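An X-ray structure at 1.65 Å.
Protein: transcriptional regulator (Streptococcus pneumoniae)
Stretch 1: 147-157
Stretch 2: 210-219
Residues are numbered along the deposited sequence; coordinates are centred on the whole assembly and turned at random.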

# COMPACT_ATOMS: atom_id res chain seq x y z
N SER A 147 -7.77 12.96 -10.07
CA SER A 147 -6.41 12.85 -9.63
C SER A 147 -5.95 11.40 -9.46
O SER A 147 -4.81 11.06 -9.77
CB SER A 147 -6.15 13.73 -8.37
OG SER A 147 -6.20 15.14 -8.67
N TRP A 148 -6.84 10.51 -9.00
CA TRP A 148 -6.49 9.08 -8.99
C TRP A 148 -6.12 8.48 -10.34
O TRP A 148 -5.48 7.42 -10.38
CB TRP A 148 -7.65 8.28 -8.40
CG TRP A 148 -7.87 8.38 -6.92
CD1 TRP A 148 -6.94 8.74 -5.93
CD2 TRP A 148 -9.06 8.01 -6.23
NE1 TRP A 148 -7.50 8.66 -4.70
CE2 TRP A 148 -8.82 8.22 -4.85
CE3 TRP A 148 -10.34 7.55 -6.65
CZ2 TRP A 148 -9.78 7.99 -3.87
CZ3 TRP A 148 -11.32 7.32 -5.65
CH2 TRP A 148 -11.03 7.53 -4.29
N LYS A 149 -6.54 9.14 -11.42
CA LYS A 149 -6.24 8.68 -12.78
C LYS A 149 -4.94 9.22 -13.32
O LYS A 149 -4.50 8.79 -14.38
CB LYS A 149 -7.41 8.95 -13.73
CG LYS A 149 -8.71 8.26 -13.23
CD LYS A 149 -9.94 8.63 -14.02
CE LYS A 149 -11.17 7.78 -13.62
NZ LYS A 149 -10.94 6.29 -13.36
N ASP A 150 -4.33 10.17 -12.62
CA ASP A 150 -3.08 10.70 -13.13
C ASP A 150 -2.00 10.98 -12.07
O ASP A 150 -1.18 11.93 -12.18
CB ASP A 150 -3.35 11.87 -14.09
CG ASP A 150 -3.47 13.14 -13.39
OD1 ASP A 150 -4.10 13.15 -12.32
OD2 ASP A 150 -2.88 14.12 -13.91
N LEU A 151 -1.95 10.10 -11.06
CA LEU A 151 -0.88 10.22 -10.06
C LEU A 151 0.46 9.80 -10.65
O LEU A 151 0.55 8.95 -11.54
CB LEU A 151 -1.16 9.31 -8.90
CG LEU A 151 -2.37 9.80 -8.07
CD1 LEU A 151 -2.56 8.71 -6.97
CD2 LEU A 151 -2.26 11.21 -7.49
N ASP A 152 1.50 10.45 -10.14
CA ASP A 152 2.87 10.09 -10.50
C ASP A 152 3.43 8.95 -9.62
O ASP A 152 4.15 8.09 -10.11
CB ASP A 152 3.79 11.29 -10.36
CG ASP A 152 3.44 12.37 -11.36
OD1 ASP A 152 3.65 12.13 -12.57
OD2 ASP A 152 2.88 13.39 -10.98
N ILE A 153 3.13 9.03 -8.33
CA ILE A 153 3.68 8.05 -7.36
C ILE A 153 2.53 7.64 -6.47
O ILE A 153 1.66 8.45 -6.20
CB ILE A 153 4.74 8.68 -6.50
CG1 ILE A 153 5.95 9.06 -7.37
CG2 ILE A 153 5.11 7.73 -5.32
CD1 ILE A 153 6.96 9.92 -6.55
N ALA A 154 2.48 6.37 -6.12
CA ALA A 154 1.60 5.91 -5.01
C ALA A 154 2.53 5.29 -3.99
O ALA A 154 3.48 4.62 -4.37
CB ALA A 154 0.65 4.88 -5.50
N VAL A 155 2.20 5.46 -2.71
CA VAL A 155 2.95 4.85 -1.58
C VAL A 155 1.93 4.10 -0.77
O VAL A 155 1.04 4.72 -0.25
CB VAL A 155 3.68 5.90 -0.72
CG1 VAL A 155 4.72 5.22 0.25
CG2 VAL A 155 4.45 6.90 -1.69
N VAL A 156 2.13 2.78 -0.63
CA VAL A 156 1.08 1.93 -0.03
C VAL A 156 1.71 0.84 0.89
O VAL A 156 2.86 0.40 0.70
CB VAL A 156 0.22 1.23 -1.11
CG1 VAL A 156 -0.42 2.25 -2.05
CG2 VAL A 156 1.03 0.14 -1.88
N GLY A 157 0.96 0.47 1.91
CA GLY A 157 1.24 -0.78 2.64
C GLY A 157 0.39 -1.90 2.02
O GLY A 157 -0.43 -1.66 1.11
N THR A 210 -16.79 0.81 -1.99
CA THR A 210 -15.51 1.27 -1.37
C THR A 210 -15.05 2.61 -2.02
O THR A 210 -15.05 2.76 -3.25
CB THR A 210 -14.46 0.18 -1.51
OG1 THR A 210 -14.94 -0.99 -0.83
CG2 THR A 210 -13.09 0.61 -0.89
N ILE A 211 -14.67 3.55 -1.13
CA ILE A 211 -14.30 4.87 -1.56
C ILE A 211 -12.76 4.88 -1.63
O ILE A 211 -12.07 5.33 -0.72
CB ILE A 211 -14.82 5.99 -0.63
CG1 ILE A 211 -16.35 5.93 -0.50
CG2 ILE A 211 -14.42 7.37 -1.22
CD1 ILE A 211 -17.09 6.01 -1.82
N ALA A 212 -12.23 4.30 -2.69
CA ALA A 212 -10.77 4.21 -2.86
C ALA A 212 -10.42 4.17 -4.32
O ALA A 212 -11.24 3.84 -5.18
CB ALA A 212 -10.27 2.89 -2.23
N ILE A 213 -9.16 4.48 -4.62
CA ILE A 213 -8.65 4.26 -5.98
C ILE A 213 -8.93 2.83 -6.44
O ILE A 213 -8.87 1.93 -5.65
CB ILE A 213 -7.16 4.59 -6.08
CG1 ILE A 213 -6.66 4.66 -7.52
CG2 ILE A 213 -6.29 3.64 -5.21
CD1 ILE A 213 -5.17 5.18 -7.58
N SER A 214 -9.29 2.68 -7.71
CA SER A 214 -9.45 1.29 -8.22
C SER A 214 -8.11 0.58 -8.40
O SER A 214 -7.08 1.22 -8.60
CB SER A 214 -10.19 1.34 -9.55
OG SER A 214 -9.41 1.90 -10.60
N LEU A 215 -8.12 -0.76 -8.37
CA LEU A 215 -6.89 -1.52 -8.66
C LEU A 215 -6.39 -1.21 -10.09
O LEU A 215 -5.18 -1.05 -10.31
CB LEU A 215 -7.14 -3.02 -8.50
CG LEU A 215 -7.52 -3.47 -7.11
CD1 LEU A 215 -7.51 -5.00 -7.03
CD2 LEU A 215 -6.53 -2.93 -6.09
N GLU A 216 -7.33 -1.05 -11.04
CA GLU A 216 -7.02 -0.63 -12.39
C GLU A 216 -6.22 0.66 -12.45
O GLU A 216 -5.17 0.74 -13.12
CB GLU A 216 -8.33 -0.51 -13.18
CG GLU A 216 -8.21 -0.02 -14.60
CD GLU A 216 -7.52 -1.00 -15.54
OE1 GLU A 216 -7.46 -2.25 -15.28
OE2 GLU A 216 -6.99 -0.49 -16.56
N ASP A 217 -6.65 1.67 -11.70
CA ASP A 217 -5.91 2.91 -11.66
C ASP A 217 -4.59 2.74 -10.88
O ASP A 217 -3.52 3.21 -11.33
CB ASP A 217 -6.75 4.04 -11.11
CG ASP A 217 -7.82 4.51 -12.12
OD1 ASP A 217 -7.54 4.43 -13.35
OD2 ASP A 217 -8.87 5.03 -11.66
N LEU A 218 -4.66 2.05 -9.74
CA LEU A 218 -3.40 1.84 -8.97
C LEU A 218 -2.31 1.22 -9.82
O LEU A 218 -1.18 1.70 -9.82
CB LEU A 218 -3.68 0.97 -7.75
CG LEU A 218 -2.42 0.63 -6.97
CD1 LEU A 218 -1.85 1.87 -6.28
CD2 LEU A 218 -2.85 -0.43 -5.89
N LYS A 219 -2.67 0.19 -10.57
CA LYS A 219 -1.67 -0.61 -11.26
C LYS A 219 -1.11 0.04 -12.52
O LYS A 219 -0.23 -0.51 -13.17
CB LYS A 219 -2.17 -2.03 -11.52
CG LYS A 219 -3.10 -2.18 -12.68
CD LYS A 219 -3.83 -3.50 -12.62
CE LYS A 219 -4.43 -3.90 -13.97
NZ LYS A 219 -5.29 -5.15 -13.97
O HOH W 1 -3.58 5.73 -12.36
O HOH W 2 -9.39 4.96 -15.03

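What does the start of stretch 2 offer to its partner? Mostly backbone. From Ile211 to Ile213 the chain runs past the indole of Trp148, whose CA-to-CB bond points toward it. Trp148 CH2 lies 4.1 Å from Ile211 C and 3.4 Å from Ala212 C, and the latter carbon sits over one face of the ring. The CA-to-CB bond of Ala212 points away, so this residue meets the indole with its main chain. A broad, flat ring suits the place, because it can lie against an extended backbone and cover several residues at once. Trp148 accordingly gives up more area to the contact than any other residue.

How does Ile213 complete the packing on the indole? It lies over the same face as Ala212 C, with its backbone N 3.6 Å from Trp148 CH2. Ile213 CB stands 3.9 Å from the centroid of the five-membered ring of Trp148 and only 11° off the ring normal, a CH-pi contact nearly straight above the ring. With chi1 and chi2 both t, the side chain is extended: Ile213 CG1 comes within 3.9 Å of Trp148 CB, and Ile213 CD1 meets Leu151 CD1 at 4.4 Å. A branched, apolar residue can thus cover the ring and still reach a second buried side chain.

What brings the polar groups together where the helix begins? Ser214 occupies the N-cap, and its OG accepts a 3.0 Å hydrogen bond from Asp217 N. Asp217 in turn points its CA-to-CB bond toward stretch 1 and forms a salt bridge there, with Lys149 NZ donating to Asp217 OD2 at 3.0 Å. Although the CA-to-CB bond of Lys149 points sideways, its long side chain brings the ammonium group nearer. Water 2 reinforces the pair, accepting from Lys149 NZ at 2.6 Å and donating to Asp217 OD1 at 2.6 Å. Water 1 ties the backbones together by donating to Trp148 O at 3.2 Å and to Asp217 O at 2.7 Å. The charged groups suit this more open side of the contact.

Where does the apolar contact resume? At Leu218, whose CA-to-CB bond points sideways, but whose end, at chi1 t and chi2 p, comes nearer to the strand. Leu218 CD1 approaches Ala154 CB at 4.0 Å and Val156 CG1 at 4.5 Å; leucine is long enough to reach both apolar side chains, and all three residues are buried. The CA-to-CB bonds of Ala154 and Val156 point toward stretch 2, whereas that of Val155 points away, the alternation expected of a strand.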